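Local coordinates for protein soluble inorganic pyrophosphatase (PDB 5WRT) that probably hydrolyses inorganic pyrophosphate to phosphate with the help of magnesium, in the pyrophosphatase-domain piece of a longer protein, at residues Ser28-Ile33 with Glu226-Leu231; Trp91-Phe96 with Glu189-Tyr194. All coordinates share one frame; numbering follows the deposited sequence.

Contact 1: Ser28-Ile33 with Glu226-Leu231; sequences SPWHDI and EHYLRL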
# COMPACT_ATOMS: atom_id res chain seq x y z
N SER A 28 2.41 18.21 -26.99
CA SER A 28 1.95 17.00 -26.31
C SER A 28 3.08 16.41 -25.47
O SER A 28 4.17 16.17 -25.99
CB SER A 28 1.47 15.98 -27.34
OG SER A 28 1.19 14.73 -26.72
N PRO A 29 2.85 16.16 -24.18
CA PRO A 29 3.87 15.47 -23.38
C PRO A 29 4.17 14.06 -23.86
O PRO A 29 5.26 13.56 -23.59
CB PRO A 29 3.25 15.44 -21.97
CG PRO A 29 1.79 15.71 -22.16
CD PRO A 29 1.69 16.58 -23.37
N TRP A 30 3.25 13.42 -24.58
CA TRP A 30 3.49 12.08 -25.09
C TRP A 30 4.17 12.09 -26.45
O TRP A 30 5.07 11.28 -26.70
CB TRP A 30 2.17 11.30 -25.19
CG TRP A 30 2.36 9.85 -25.53
CD1 TRP A 30 3.36 9.02 -25.08
CD2 TRP A 30 1.53 9.04 -26.38
NE1 TRP A 30 3.20 7.76 -25.61
CE2 TRP A 30 2.09 7.75 -26.41
CE3 TRP A 30 0.37 9.30 -27.13
CZ2 TRP A 30 1.52 6.71 -27.15
CZ3 TRP A 30 -0.18 8.26 -27.86
CH2 TRP A 30 0.39 6.98 -27.87
N HIS A 31 3.77 13.00 -27.34
CA HIS A 31 4.25 13.01 -28.71
C HIS A 31 5.48 13.90 -28.91
O HIS A 31 6.40 13.51 -29.63
CB HIS A 31 3.15 13.46 -29.67
CG HIS A 31 1.97 12.55 -29.72
ND1 HIS A 31 2.05 11.26 -30.20
CD2 HIS A 31 0.68 12.75 -29.38
CE1 HIS A 31 0.86 10.70 -30.14
NE2 HIS A 31 0.01 11.58 -29.64
N ASP A 32 5.50 15.09 -28.32
CA ASP A 32 6.49 16.08 -28.72
C ASP A 32 7.63 16.28 -27.73
O ASP A 32 8.57 17.01 -28.04
CB ASP A 32 5.80 17.43 -28.96
CG ASP A 32 4.48 17.31 -29.70
OD1 ASP A 32 4.42 16.63 -30.75
OD2 ASP A 32 3.48 17.88 -29.19
N ILE A 33 7.58 15.65 -26.57
CA ILE A 33 8.71 15.68 -25.63
C ILE A 33 9.68 14.56 -25.99
O ILE A 33 9.26 13.40 -26.10
CB ILE A 33 8.24 15.58 -24.18
CG1 ILE A 33 7.47 16.84 -23.79
CG2 ILE A 33 9.42 15.37 -23.24
CD1 ILE A 33 7.16 16.94 -22.33
N GLU A 226 10.51 1.82 -29.37
CA GLU A 226 10.45 1.36 -30.76
C GLU A 226 9.03 1.05 -31.18
O GLU A 226 8.65 1.27 -32.34
CB GLU A 226 11.35 0.14 -30.95
CG GLU A 226 12.84 0.45 -30.89
N HIS A 227 8.21 0.50 -30.27
CA HIS A 227 6.80 0.31 -30.56
C HIS A 227 6.13 1.62 -30.95
O HIS A 227 5.36 1.68 -31.92
CB HIS A 227 6.08 -0.29 -29.35
CG HIS A 227 6.46 -1.71 -29.05
ND1 HIS A 227 6.69 -2.65 -30.04
CD2 HIS A 227 6.62 -2.36 -27.87
CE1 HIS A 227 6.99 -3.81 -29.48
NE2 HIS A 227 6.96 -3.66 -28.16
N TYR A 228 6.42 2.69 -30.21
CA TYR A 228 5.85 4.00 -30.53
C TYR A 228 6.34 4.49 -31.88
O TYR A 228 5.55 4.92 -32.73
CB TYR A 228 6.19 5.00 -29.43
CG TYR A 228 5.71 6.41 -29.73
CD1 TYR A 228 4.42 6.80 -29.42
CD2 TYR A 228 6.54 7.34 -30.34
CE1 TYR A 228 3.96 8.07 -29.69
CE2 TYR A 228 6.10 8.61 -30.63
CZ TYR A 228 4.81 8.98 -30.30
OH TYR A 228 4.35 10.24 -30.58
N LEU A 229 7.66 4.45 -32.09
CA LEU A 229 8.24 4.94 -33.34
C LEU A 229 7.71 4.17 -34.55
O LEU A 229 7.53 4.75 -35.63
CB LEU A 229 9.76 4.86 -33.28
CG LEU A 229 10.43 5.83 -32.31
CD1 LEU A 229 11.95 5.66 -32.33
CD2 LEU A 229 10.04 7.27 -32.63
N ARG A 230 7.46 2.87 -34.39
CA ARG A 230 6.92 2.09 -35.49
C ARG A 230 5.55 2.59 -35.91
O ARG A 230 5.19 2.50 -37.10
CB ARG A 230 6.86 0.61 -35.11
CG ARG A 230 6.49 -0.32 -36.26
CD ARG A 230 7.45 -0.14 -37.43
NE ARG A 230 7.01 -0.84 -38.63
CZ ARG A 230 6.11 -0.37 -39.49
NH1 ARG A 230 5.54 0.82 -39.28
NH2 ARG A 230 5.77 -1.08 -40.55
N LEU A 231 4.76 3.12 -34.97
CA LEU A 231 3.47 3.70 -35.31
C LEU A 231 3.61 4.92 -36.20
O LEU A 231 2.67 5.28 -36.91
CB LEU A 231 2.71 4.08 -34.04
CG LEU A 231 2.09 2.95 -33.22
CD1 LEU A 231 1.31 3.53 -32.05
CD2 LEU A 231 1.20 2.08 -34.09
O HOH W 1 6.11 11.92 -31.64

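Contact 2: Trp91-Phe96 with Glu189-Tyr194; sequences WNYGAF and EWFRWY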
# COMPACT_ATOMS: atom_id res chain seq x y z
N TRP A 91 4.99 7.73 -4.11
CA TRP A 91 6.10 8.12 -4.97
C TRP A 91 5.55 8.85 -6.18
O TRP A 91 4.42 8.61 -6.61
CB TRP A 91 6.93 6.91 -5.40
CG TRP A 91 7.34 6.03 -4.26
CD1 TRP A 91 8.49 6.13 -3.52
CD2 TRP A 91 6.60 4.94 -3.71
NE1 TRP A 91 8.50 5.16 -2.54
CE2 TRP A 91 7.36 4.41 -2.64
CE3 TRP A 91 5.37 4.34 -4.01
CZ2 TRP A 91 6.93 3.32 -1.88
CZ3 TRP A 91 4.95 3.27 -3.26
CH2 TRP A 91 5.72 2.77 -2.21
N ASN A 92 6.36 9.76 -6.73
CA ASN A 92 6.01 10.40 -7.99
C ASN A 92 5.86 9.35 -9.08
O ASN A 92 6.69 8.44 -9.21
CB ASN A 92 7.06 11.43 -8.38
CG ASN A 92 7.26 12.49 -7.31
OD1 ASN A 92 6.39 13.33 -7.08
ND2 ASN A 92 8.40 12.45 -6.64
N TYR A 93 4.80 9.47 -9.87
CA TYR A 93 4.42 8.43 -10.81
C TYR A 93 3.98 9.06 -12.12
O TYR A 93 3.31 10.10 -12.12
CB TYR A 93 3.30 7.56 -10.22
CG TYR A 93 2.83 6.42 -11.10
CD1 TYR A 93 3.59 5.27 -11.23
CD2 TYR A 93 1.62 6.49 -11.77
CE1 TYR A 93 3.16 4.22 -12.02
CE2 TYR A 93 1.18 5.45 -12.57
CZ TYR A 93 1.96 4.31 -12.68
OH TYR A 93 1.53 3.27 -13.47
N GLY A 94 4.34 8.43 -13.23
CA GLY A 94 4.01 8.96 -14.53
C GLY A 94 4.35 8.02 -15.66
O GLY A 94 4.19 6.80 -15.54
N ALA A 95 4.84 8.57 -16.77
CA ALA A 95 5.07 7.76 -17.96
C ALA A 95 6.21 8.36 -18.77
O ALA A 95 6.55 9.54 -18.64
CB ALA A 95 3.81 7.66 -18.82
N PHE A 96 6.80 7.52 -19.62
CA PHE A 96 7.84 7.93 -20.54
C PHE A 96 7.21 8.46 -21.83
O PHE A 96 6.34 7.79 -22.40
CB PHE A 96 8.77 6.77 -20.88
CG PHE A 96 9.60 6.29 -19.72
CD1 PHE A 96 10.62 7.07 -19.21
CD2 PHE A 96 9.36 5.05 -19.14
CE1 PHE A 96 11.39 6.63 -18.15
CE2 PHE A 96 10.12 4.61 -18.08
CZ PHE A 96 11.14 5.40 -17.58
N GLU A 189 4.67 -4.12 -3.34
CA GLU A 189 3.46 -4.45 -2.58
C GLU A 189 2.34 -3.46 -2.86
O GLU A 189 1.16 -3.84 -2.81
CB GLU A 189 3.78 -4.49 -1.09
CG GLU A 189 4.74 -5.60 -0.68
CD GLU A 189 4.39 -6.95 -1.28
OE1 GLU A 189 3.20 -7.30 -1.33
OE2 GLU A 189 5.33 -7.67 -1.70
N TRP A 190 2.68 -2.21 -3.17
CA TRP A 190 1.65 -1.23 -3.51
C TRP A 190 0.89 -1.65 -4.76
O TRP A 190 -0.34 -1.71 -4.77
CB TRP A 190 2.28 0.15 -3.71
CG TRP A 190 1.28 1.27 -3.61
CD1 TRP A 190 1.04 2.05 -2.52
CD2 TRP A 190 0.39 1.72 -4.64
NE1 TRP A 190 0.05 2.97 -2.80
CE2 TRP A 190 -0.36 2.78 -4.10
CE3 TRP A 190 0.15 1.33 -5.96
CZ2 TRP A 190 -1.33 3.46 -4.83
CZ3 TRP A 190 -0.81 2.01 -6.69
CH2 TRP A 190 -1.54 3.06 -6.12
N PHE A 191 1.62 -1.97 -5.83
CA PHE A 191 0.97 -2.35 -7.08
C PHE A 191 0.43 -3.77 -7.07
O PHE A 191 -0.41 -4.11 -7.91
CB PHE A 191 1.94 -2.15 -8.25
CG PHE A 191 2.11 -0.71 -8.64
CD1 PHE A 191 1.14 -0.06 -9.38
CD2 PHE A 191 3.23 0.00 -8.24
CE1 PHE A 191 1.28 1.26 -9.73
CE2 PHE A 191 3.38 1.33 -8.59
CZ PHE A 191 2.40 1.96 -9.34
N ARG A 192 0.87 -4.61 -6.13
CA ARG A 192 0.29 -5.94 -6.00
C ARG A 192 -1.12 -5.87 -5.42
O ARG A 192 -2.01 -6.62 -5.83
CB ARG A 192 1.17 -6.84 -5.14
CG ARG A 192 0.77 -8.31 -5.17
CD ARG A 192 1.04 -9.01 -3.85
NE ARG A 192 2.45 -9.00 -3.49
CZ ARG A 192 3.34 -9.89 -3.91
NH1 ARG A 192 2.97 -10.88 -4.72
NH2 ARG A 192 4.61 -9.80 -3.53
N TRP A 193 -1.35 -4.96 -4.47
CA TRP A 193 -2.55 -4.97 -3.65
C TRP A 193 -3.55 -3.87 -3.98
O TRP A 193 -4.70 -3.95 -3.52
CB TRP A 193 -2.18 -4.87 -2.16
CG TRP A 193 -1.51 -6.10 -1.62
CD1 TRP A 193 -0.17 -6.28 -1.42
CD2 TRP A 193 -2.15 -7.30 -1.18
NE1 TRP A 193 0.07 -7.53 -0.90
CE2 TRP A 193 -1.13 -8.18 -0.75
CE3 TRP A 193 -3.48 -7.73 -1.13
CZ2 TRP A 193 -1.41 -9.46 -0.26
CZ3 TRP A 193 -3.75 -9.00 -0.64
CH2 TRP A 193 -2.72 -9.84 -0.22
N TYR A 194 -3.17 -2.85 -4.76
CA TYR A 194 -3.98 -1.64 -4.81
C TYR A 194 -5.32 -1.82 -5.53
O TYR A 194 -6.19 -0.95 -5.40
CB TYR A 194 -3.19 -0.50 -5.47
CG TYR A 194 -3.10 -0.56 -6.97
CD1 TYR A 194 -2.46 -1.62 -7.61
CD2 TYR A 194 -3.64 0.45 -7.76
CE1 TYR A 194 -2.37 -1.68 -8.98
CE2 TYR A 194 -3.55 0.40 -9.14
CZ TYR A 194 -2.91 -0.67 -9.75
OH TYR A 194 -2.82 -0.72 -11.12

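Contact 1: Ser28-Ile33 with Glu226-Leu231
Tyr228 sets one edge of its phenol ring against a face of the Trp30 indole, CD1 lying 3.7 Å from Trp30 CZ2 and CE1 3.8 Å from Trp30 CE2. CE1 sits over that indole face, displaced toward the rim. The planes meet at 63°, an edge-to-face pair. With CG anti to the backbone N (chi1 176°), Tyr228 is directed at the loop and its hydroxyl arrives at His31. There OH and His31 ND1 share a short hydrogen bond of 2.5 Å, close to straight and in the planes of both rings; the two rings meet only rim to rim. A water 2.7 Å from Tyr228 OH donates to His31 O, so the phenol end is held to both the side chain and the backbone of one residue. The contact ties the C-terminal helix 214-232 of the pyrophosphatase fold to the loop that follows strand 26-27. That loop is shaped by an ST motif: Ser28 OG accepts from His31 N at 3.2 Å and, in an ST turn, from Trp30 N. Thr70 OG1 is another partner of Ser28 OG. Trp30 leans on Met63 and Leu65, its side chain about 8 Å from that of Glu52, a magnesium-binding residue whose ion is not bound to this chain here, while its NE1 is hydrogen-bonded to Thr99 O.

Contact 2: Trp91-Phe96 with Glu189-Tyr194
An apolar, mainly aromatic contact joins Trp91 and strand 92-95, in the curled central sheet of the pyrophosphatase fold, to the C-terminal part of helix 183-193, beside the magnesium site. No hydrogen bond crosses it; four buried rings meet as two pairs. Trp91 presents the edge of its six-membered ring to the face of the Trp190 five-membered ring, an offset edge-to-face pair with planes at 84°. The touching atom is CZ3, 4.1 Å from Trp190 CB and 4.2 Å from Trp190 CD1. The indole of Trp190 is fixed by its NE1, which donates to Thr88 O, and Tyr194 CB lies over one of its faces. Trp91 also packs edge-to-face with Trp193 of the second subunit, linking this pair to the dimer interface. Tyr93 points across from the strand, its CG anti to the backbone N (chi1 -179°); the Tyr93 and Phe191 side chains come from opposite directions and their rings meet obliquely, planes at 39°. The Tyr93 hydroxyl is hydrogen-bonded to Lys156 NZ, and the side chain lies about 3 Å from that of Asp122, which with Asp117 and Asp154 binds magnesium. Tyr93 thus both borders the metal site, about 4 Å from a bound magnesium ion, and packs against the helix. Phe191 is backed from within its own helix: Trp190 CE3 sits 3.7 Å above the centre of its ring. Phe191 CZ makes the closest approach between the segments, 3.6 Å from Tyr93 CE1.

In the fold
Both contacts are buried, but contact 2 lies deeper: its centre is about 8 Å from the centre of the chain, that of contact 1 about 14 Å. They share no helix or strand: contact 1 joins an N-terminal loop to the C-terminal helix, whereas contact 2 joins a central strand to helix 183-193. Along the chain, contact 2 is nested inside the loop closed by contact 1. Aromatic rings carry both, yet contact 1 adds a direct hydrogen bond and a water bridge, while contact 2 is wholly apolar across its segments and reaches the second subunit. The two meet where Trp30 CD1 packs 4.2 Å from Phe96 O.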